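Local coordinates for GDSL-like protein (Roseburia intestinalis L1-82, PDB 6HFZ), which removes acetyl groups from acetylated mannans as a two-domain carbohydrate esterase with an SGNH-hydrolase (GDSL-like) domain, at residues Ala27-Glu31 against Phe67-Phe72; Phe37-Thr43 against Tyr55-Tyr60. The contacts are given in a common frame with arbitrary orientation. Residues are numbered along the deposited sequence.

Interaction 1: Ala27-Glu31 against Phe67-Phe72; sequences AKAGE and FPQADF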
loop_
_atom_site.group_PDB
_atom_site.type_symbol
_atom_site.label_atom_id
_atom_site.label_comp_id
_atom_site.label_asym_id
_atom_site.label_seq_id
_atom_site.Cartn_x
_atom_site.Cartn_y
_atom_site.Cartn_z
ATOM N N ALA A 27 -7.774 3.044 25.768
ATOM C CA ALA A 27 -8.243 4.433 25.487
ATOM C C ALA A 27 -9.134 4.911 26.635
ATOM O O ALA A 27 -9.057 6.062 27.075
ATOM C CB ALA A 27 -9.019 4.456 24.193
ATOM N N LYS A 28 -9.974 4.004 27.113
ATOM C CA LYS A 28 -10.946 4.328 28.179
ATOM C C LYS A 28 -10.167 4.702 29.454
ATOM O O LYS A 28 -10.532 5.685 30.164
ATOM C CB LYS A 28 -11.877 3.127 28.357
ATOM C CG LYS A 28 -13.121 3.388 29.192
ATOM C CD LYS A 28 -14.153 2.277 29.033
ATOM C CE LYS A 28 -15.577 2.784 28.894
ATOM N NZ LYS A 28 -16.092 3.317 30.178
ATOM N N ALA A 29 -9.049 3.985 29.690
ATOM C CA ALA A 29 -8.153 4.198 30.837
ATOM C C ALA A 29 -7.255 5.434 30.652
ATOM O O ALA A 29 -6.458 5.761 31.555
ATOM C CB ALA A 29 -7.323 2.965 31.079
ATOM N N GLY A 30 -7.332 6.084 29.485
ATOM C CA GLY A 30 -6.694 7.387 29.223
ATOM C C GLY A 30 -5.250 7.287 28.742
ATOM O O GLY A 30 -4.496 8.266 28.822
ATOM N N GLU A 31 -4.859 6.114 28.228
ATOM C CA GLU A 31 -3.495 5.886 27.736
ATOM C C GLU A 31 -3.215 6.681 26.444
ATOM O O GLU A 31 -4.095 7.252 25.823
ATOM C CB GLU A 31 -3.280 4.398 27.474
ATOM C CG GLU A 31 -3.342 3.523 28.705
ATOM C CD GLU A 31 -2.880 2.087 28.503
ATOM O OE1 GLU A 31 -2.186 1.795 27.472
ATOM O OE2 GLU A 31 -3.175 1.264 29.388
ATOM N N PHE A 67 -13.004 8.868 23.132
ATOM C CA PHE A 67 -12.163 8.650 24.329
ATOM C C PHE A 67 -11.385 9.933 24.608
ATOM O O PHE A 67 -10.183 10.020 24.337
ATOM C CB PHE A 67 -11.255 7.423 24.134
ATOM C CG PHE A 67 -11.930 6.144 23.680
ATOM C CD1 PHE A 67 -12.570 5.303 24.587
ATOM C CD2 PHE A 67 -11.909 5.761 22.338
ATOM C CE1 PHE A 67 -13.160 4.115 24.178
ATOM C CE2 PHE A 67 -12.503 4.577 21.930
ATOM C CZ PHE A 67 -13.134 3.755 22.844
ATOM N N PRO A 68 -12.054 11.022 25.063
ATOM C CA PRO A 68 -11.386 12.319 25.236
ATOM C C PRO A 68 -10.243 12.342 26.273
ATOM O O PRO A 68 -9.419 13.270 26.268
ATOM C CB PRO A 68 -12.509 13.275 25.678
ATOM C CG PRO A 68 -13.626 12.381 26.165
ATOM C CD PRO A 68 -13.491 11.078 25.398
ATOM N N GLN A 69 -10.206 11.323 27.129
ATOM C CA GLN A 69 -9.207 11.166 28.188
ATOM C C GLN A 69 -7.890 10.621 27.609
ATOM O O GLN A 69 -6.856 10.747 28.255
ATOM C CB GLN A 69 -9.761 10.269 29.313
ATOM C CG GLN A 69 -10.256 8.889 28.880
ATOM C CD GLN A 69 -11.688 8.834 28.388
ATOM O OE1 GLN A 69 -12.223 9.795 27.835
ATOM N NE2 GLN A 69 -12.338 7.700 28.594
ATOM N N ALA A 70 -7.930 9.978 26.425
ATOM C CA ALA A 70 -6.708 9.394 25.813
ATOM C C ALA A 70 -5.984 10.440 24.949
ATOM O O ALA A 70 -6.575 11.435 24.525
ATOM C CB ALA A 70 -7.071 8.164 25.025
ATOM N N ASP A 71 -4.682 10.210 24.728
ATOM C CA ASP A 71 -3.851 11.006 23.810
ATOM C C ASP A 71 -3.561 10.209 22.529
ATOM O O ASP A 71 -2.854 9.219 22.558
ATOM C CB ASP A 71 -2.520 11.377 24.458
ATOM C CG ASP A 71 -2.688 12.492 25.465
ATOM O OD1 ASP A 71 -3.046 13.605 25.030
ATOM O OD2 ASP A 71 -2.509 12.219 26.679
ATOM N N PHE A 72 -4.104 10.666 21.414
ATOM C CA PHE A 72 -3.921 9.915 20.159
ATOM C C PHE A 72 -2.948 10.630 19.226
ATOM O O PHE A 72 -2.969 11.874 19.119
ATOM C CB PHE A 72 -5.261 9.728 19.457
ATOM C CG PHE A 72 -6.248 8.897 20.226
ATOM C CD1 PHE A 72 -6.127 7.510 20.226
ATOM C CD2 PHE A 72 -7.279 9.488 20.955
ATOM C CE1 PHE A 72 -7.054 6.713 20.878
ATOM C CE2 PHE A 72 -8.207 8.688 21.593
ATOM C CZ PHE A 72 -8.078 7.322 21.588
#

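Interaction 2: Phe37-Thr43 against Tyr55-Tyr60; sequences FLGGSIT and YAYHVY. With ACT (acetate ion), chain E.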
loop_
_atom_site.group_PDB
_atom_site.type_symbol
_atom_site.label_atom_id
_atom_site.label_comp_id
_atom_site.label_asym_id
_atom_site.label_seq_id
_atom_site.Cartn_x
_atom_site.Cartn_y
_atom_site.Cartn_z
ATOM N N PHE A 37 -2.712 4.177 9.514
ATOM C CA PHE A 37 -3.373 3.830 8.256
ATOM C C PHE A 37 -2.324 3.560 7.184
ATOM O O PHE A 37 -1.461 4.377 6.983
ATOM C CB PHE A 37 -4.245 4.993 7.784
ATOM C CG PHE A 37 -5.225 5.483 8.812
ATOM C CD1 PHE A 37 -4.813 6.330 9.831
ATOM C CD2 PHE A 37 -6.574 5.142 8.742
ATOM C CE1 PHE A 37 -5.708 6.793 10.770
ATOM C CE2 PHE A 37 -7.447 5.550 9.730
ATOM C CZ PHE A 37 -7.018 6.392 10.723
ATOM N N LEU A 38 -2.412 2.387 6.524
ATOM C CA LEU A 38 -1.503 1.986 5.478
ATOM C C LEU A 38 -2.353 1.641 4.249
ATOM O O LEU A 38 -3.226 0.818 4.289
ATOM C CB LEU A 38 -0.649 0.803 5.945
ATOM C CG LEU A 38 0.413 0.306 4.951
ATOM C CD1 LEU A 38 1.587 1.258 4.933
ATOM C CD2 LEU A 38 0.880 -1.100 5.321
ATOM N N GLY A 39 -2.068 2.305 3.154
ATOM C CA GLY A 39 -2.887 2.196 1.980
ATOM C C GLY A 39 -2.354 3.026 0.832
ATOM O O GLY A 39 -1.227 3.526 0.906
ATOM N N GLY A 40 -3.169 3.125 -0.244
ATOM C CA GLY A 40 -2.938 3.928 -1.466
ATOM C C GLY A 40 -3.443 5.361 -1.357
ATOM O O GLY A 40 -3.467 5.936 -0.262
ATOM N N SER A 41 -3.850 5.948 -2.484
ATOM C CA SER A 41 -4.119 7.401 -2.524
ATOM C C SER A 41 -5.361 7.786 -1.714
ATOM O O SER A 41 -5.427 8.882 -1.153
ATOM C CB SER A 41 -4.293 7.895 -3.912
ATOM O OG SER A 41 -5.395 7.248 -4.473
ATOM N N ILE A 42 -6.316 6.863 -1.634
ATOM C CA ILE A 42 -7.567 7.137 -0.883
ATOM C C ILE A 42 -7.222 7.274 0.597
ATOM O O ILE A 42 -7.793 8.131 1.284
ATOM C CB ILE A 42 -8.651 6.082 -1.168
ATOM C CG1 ILE A 42 -8.988 5.995 -2.653
ATOM C CG2 ILE A 42 -9.884 6.327 -0.302
ATOM C CD1 ILE A 42 -9.932 4.871 -2.969
ATOM N N THR A 43 -6.266 6.480 1.095
ATOM C CA THR A 43 -5.777 6.613 2.468
ATOM C C THR A 43 -4.963 7.911 2.604
ATOM O O THR A 43 -5.113 8.620 3.592
ATOM C CB THR A 43 -4.987 5.353 2.860
ATOM O OG1 THR A 43 -5.865 4.209 2.891
ATOM C CG2 THR A 43 -4.248 5.479 4.170
ATOM N N TYR A 55 -10.947 10.234 4.919
ATOM C CA TYR A 55 -11.591 9.220 5.769
ATOM C C TYR A 55 -10.675 8.950 6.970
ATOM O O TYR A 55 -11.151 8.734 8.060
ATOM C CB TYR A 55 -11.962 7.958 4.972
ATOM C CG TYR A 55 -10.888 6.906 4.918
ATOM C CD1 TYR A 55 -10.655 6.091 6.000
ATOM C CD2 TYR A 55 -10.125 6.707 3.778
ATOM C CE1 TYR A 55 -9.645 5.150 5.996
ATOM C CE2 TYR A 55 -9.122 5.753 3.746
ATOM C CZ TYR A 55 -8.852 5.000 4.877
ATOM O OH TYR A 55 -7.803 4.113 4.901
ATOM N N ALA A 56 -9.344 8.894 6.743
ATOM C CA ALA A 56 -8.390 8.537 7.767
ATOM C C ALA A 56 -8.459 9.523 8.947
ATOM O O ALA A 56 -8.529 9.118 10.085
ATOM C CB ALA A 56 -6.979 8.414 7.207
ATOM N N TYR A 57 -8.544 10.812 8.627
ATOM C CA TYR A 57 -8.589 11.825 9.693
ATOM C C TYR A 57 -9.951 11.756 10.392
ATOM O O TYR A 57 -10.035 11.929 11.611
ATOM C CB TYR A 57 -8.216 13.175 9.109
ATOM C CG TYR A 57 -7.734 14.133 10.170
ATOM C CD1 TYR A 57 -6.420 14.156 10.595
ATOM C CD2 TYR A 57 -8.646 14.962 10.796
ATOM C CE1 TYR A 57 -6.002 15.016 11.596
ATOM C CE2 TYR A 57 -8.254 15.805 11.816
ATOM C CZ TYR A 57 -6.934 15.839 12.208
ATOM O OH TYR A 57 -6.574 16.739 13.175
ATOM N N HIS A 58 -11.014 11.432 9.641
ATOM C CA HIS A 58 -12.333 11.249 10.250
ATOM C C HIS A 58 -12.316 10.101 11.257
ATOM O O HIS A 58 -12.908 10.193 12.339
ATOM C CB HIS A 58 -13.451 11.046 9.220
ATOM C CG HIS A 58 -13.915 12.257 8.458
ATOM N ND1 HIS A 58 -14.401 13.423 9.061
ATOM C CD2 HIS A 58 -14.078 12.447 7.133
ATOM C CE1 HIS A 58 -14.806 14.272 8.120
ATOM N NE2 HIS A 58 -14.650 13.693 6.932
ATOM N N VAL A 59 -11.629 8.997 10.933
ATOM C CA VAL A 59 -11.552 7.898 11.846
ATOM C C VAL A 59 -10.717 8.323 13.060
ATOM O O VAL A 59 -10.984 7.899 14.195
ATOM C CB VAL A 59 -10.963 6.665 11.153
ATOM C CG1 VAL A 59 -10.539 5.583 12.118
ATOM C CG2 VAL A 59 -11.920 6.136 10.111
ATOM N N TYR A 60 -9.632 9.070 12.805
ATOM C CA TYR A 60 -8.761 9.564 13.886
ATOM C C TYR A 60 -9.615 10.425 14.836
ATOM O O TYR A 60 -9.549 10.292 16.072
ATOM C CB TYR A 60 -7.547 10.282 13.288
ATOM C CG TYR A 60 -6.701 11.042 14.275
ATOM C CD1 TYR A 60 -5.946 10.391 15.235
ATOM C CD2 TYR A 60 -6.671 12.417 14.227
ATOM C CE1 TYR A 60 -5.163 11.101 16.139
ATOM C CE2 TYR A 60 -5.903 13.142 15.127
ATOM C CZ TYR A 60 -5.152 12.480 16.072
ATOM O OH TYR A 60 -4.403 13.235 16.934
HETATM C C ACT E . -4.892 5.181 -5.806
HETATM O O ACT E . -4.897 5.976 -6.797
HETATM O OXT ACT E . -3.877 4.923 -5.152
HETATM C CH3 ACT E . -6.138 4.484 -5.363
HETATM O O HOH W 1 -7.907 9.072 4.060
#

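Interaction 1: Ala27-Glu31 against Phe67-Phe72
Ala27 lays its methyl group over one face of the Phe67 ring: CB sits 3.7 Å from the ring centroid, 22° off the normal, a CH-pi contact whose closest pair is Ala27 CB to Phe67 CG at 3.4 Å. The same methyl meets Phe72 CZ at 4.0 Å and Ala70 CB at 4.3 Å, so this one methyl touches both phenylalanines. The backbone around it is turning. Helix 18-28 ends in a Schellman motif with Gly30, at a positive phi of 87°, as its reversing residue, and Gly30 N bonds back to Ala27 O at 3.0 Å. In the other segment, a type I beta turn runs from Phe67 to Ala70, closed by Ala70 N to Phe67 O at 3.1 Å. The two turns come together at Gly30 and Ala70, whose CA atoms are 4.0 Å apart. Gln69 reaches back from its turn to the C-terminal end of the helix, its NE2 donating to Lys28 O at 3.1 Å and so satisfying a carbonyl of the last turn. Past the turns the chains pair as strands do: Asp71 N donates to Glu31 O at 3.2 Å. The Glu31 carboxylate looks elsewhere, to a salt bridge with Arg26. Together these contacts join the end of helix 18-28 to the start of edge strand 71-78, which lies beside strand 32-39 in the parallel part of the sheet; Asp71 continues the backbone pairing with Leu33, and Ala27 and Phe72 both pack on the Leu33 side chain.

Interaction 2: Phe37-Thr43 against Tyr55-Tyr60
Beside the presumed catalytic serine of this SGNH hydrolase, the turn from strand 32-39 into helix 41-44 packs against the start of helix 55-66. Ser41 opens the short helix, with Gly40 at its N-cap position, and its backbone N donates to acetate OXT at 2.9 Å; the acetate, probably from the crystallisation liquor, is also bonded to Gly81 N, Asn110 ND2 and His193 NE2. Ser41, His193 and Asp190 are placed as a probable Ser-His-Asp catalytic triad, as in other SGNH hydrolases, and the Gly-Gly-Ser run fits the GDSL-type serine motif. Serine and glycine backbone amides with an asparagine side chain form the oxyanion hole in SGNH hydrolases, so the acetate probably marks that site. Two residues beyond Ser41, Thr43 OG1 accepts a hydrogen bond from Tyr55 OH at 2.8 Å, and the same threonine oxygen is bonded to Glu106. A water cross-links the two helices, donating to Ile42 O and Thr43 O, both at 2.9 Å, and accepting from Ala56 N at 3.0 Å. Next to these polar links, Phe37 leaves the strand toward the helix and takes Ala56 CB over its ring face, 3.7 Å from the centroid and 11° off the normal, while Val59 CG1 meets the ring edge at Phe37 CZ, 3.9 Å away. The strand and helix segments run nearly antiparallel, at 161°, with their axes 10.6 Å apart.

How the interactions relate
Interaction 2 is nested along the chain inside the loop that interaction 1 closes: helix 18-28 leads into strand 32-39, and helix 55-66 leads into strand 71-78, its neighbour in the same sheet. The centres of the two interactions lie about 21 Å apart, yet the interactions touch through Phe72 O and Tyr60 OH, 2.9 Å apart in a probable hydrogen bond. Interaction 1 thus lies where the two strands begin, while interaction 2 lies where strand 32-39 ends and delivers Ser41 to the acetate-occupied, presumed active site. Both belong to one beta-alpha-beta crossover, in which helix 55-66 connects the parallel neighbours 32-39 and 71-78.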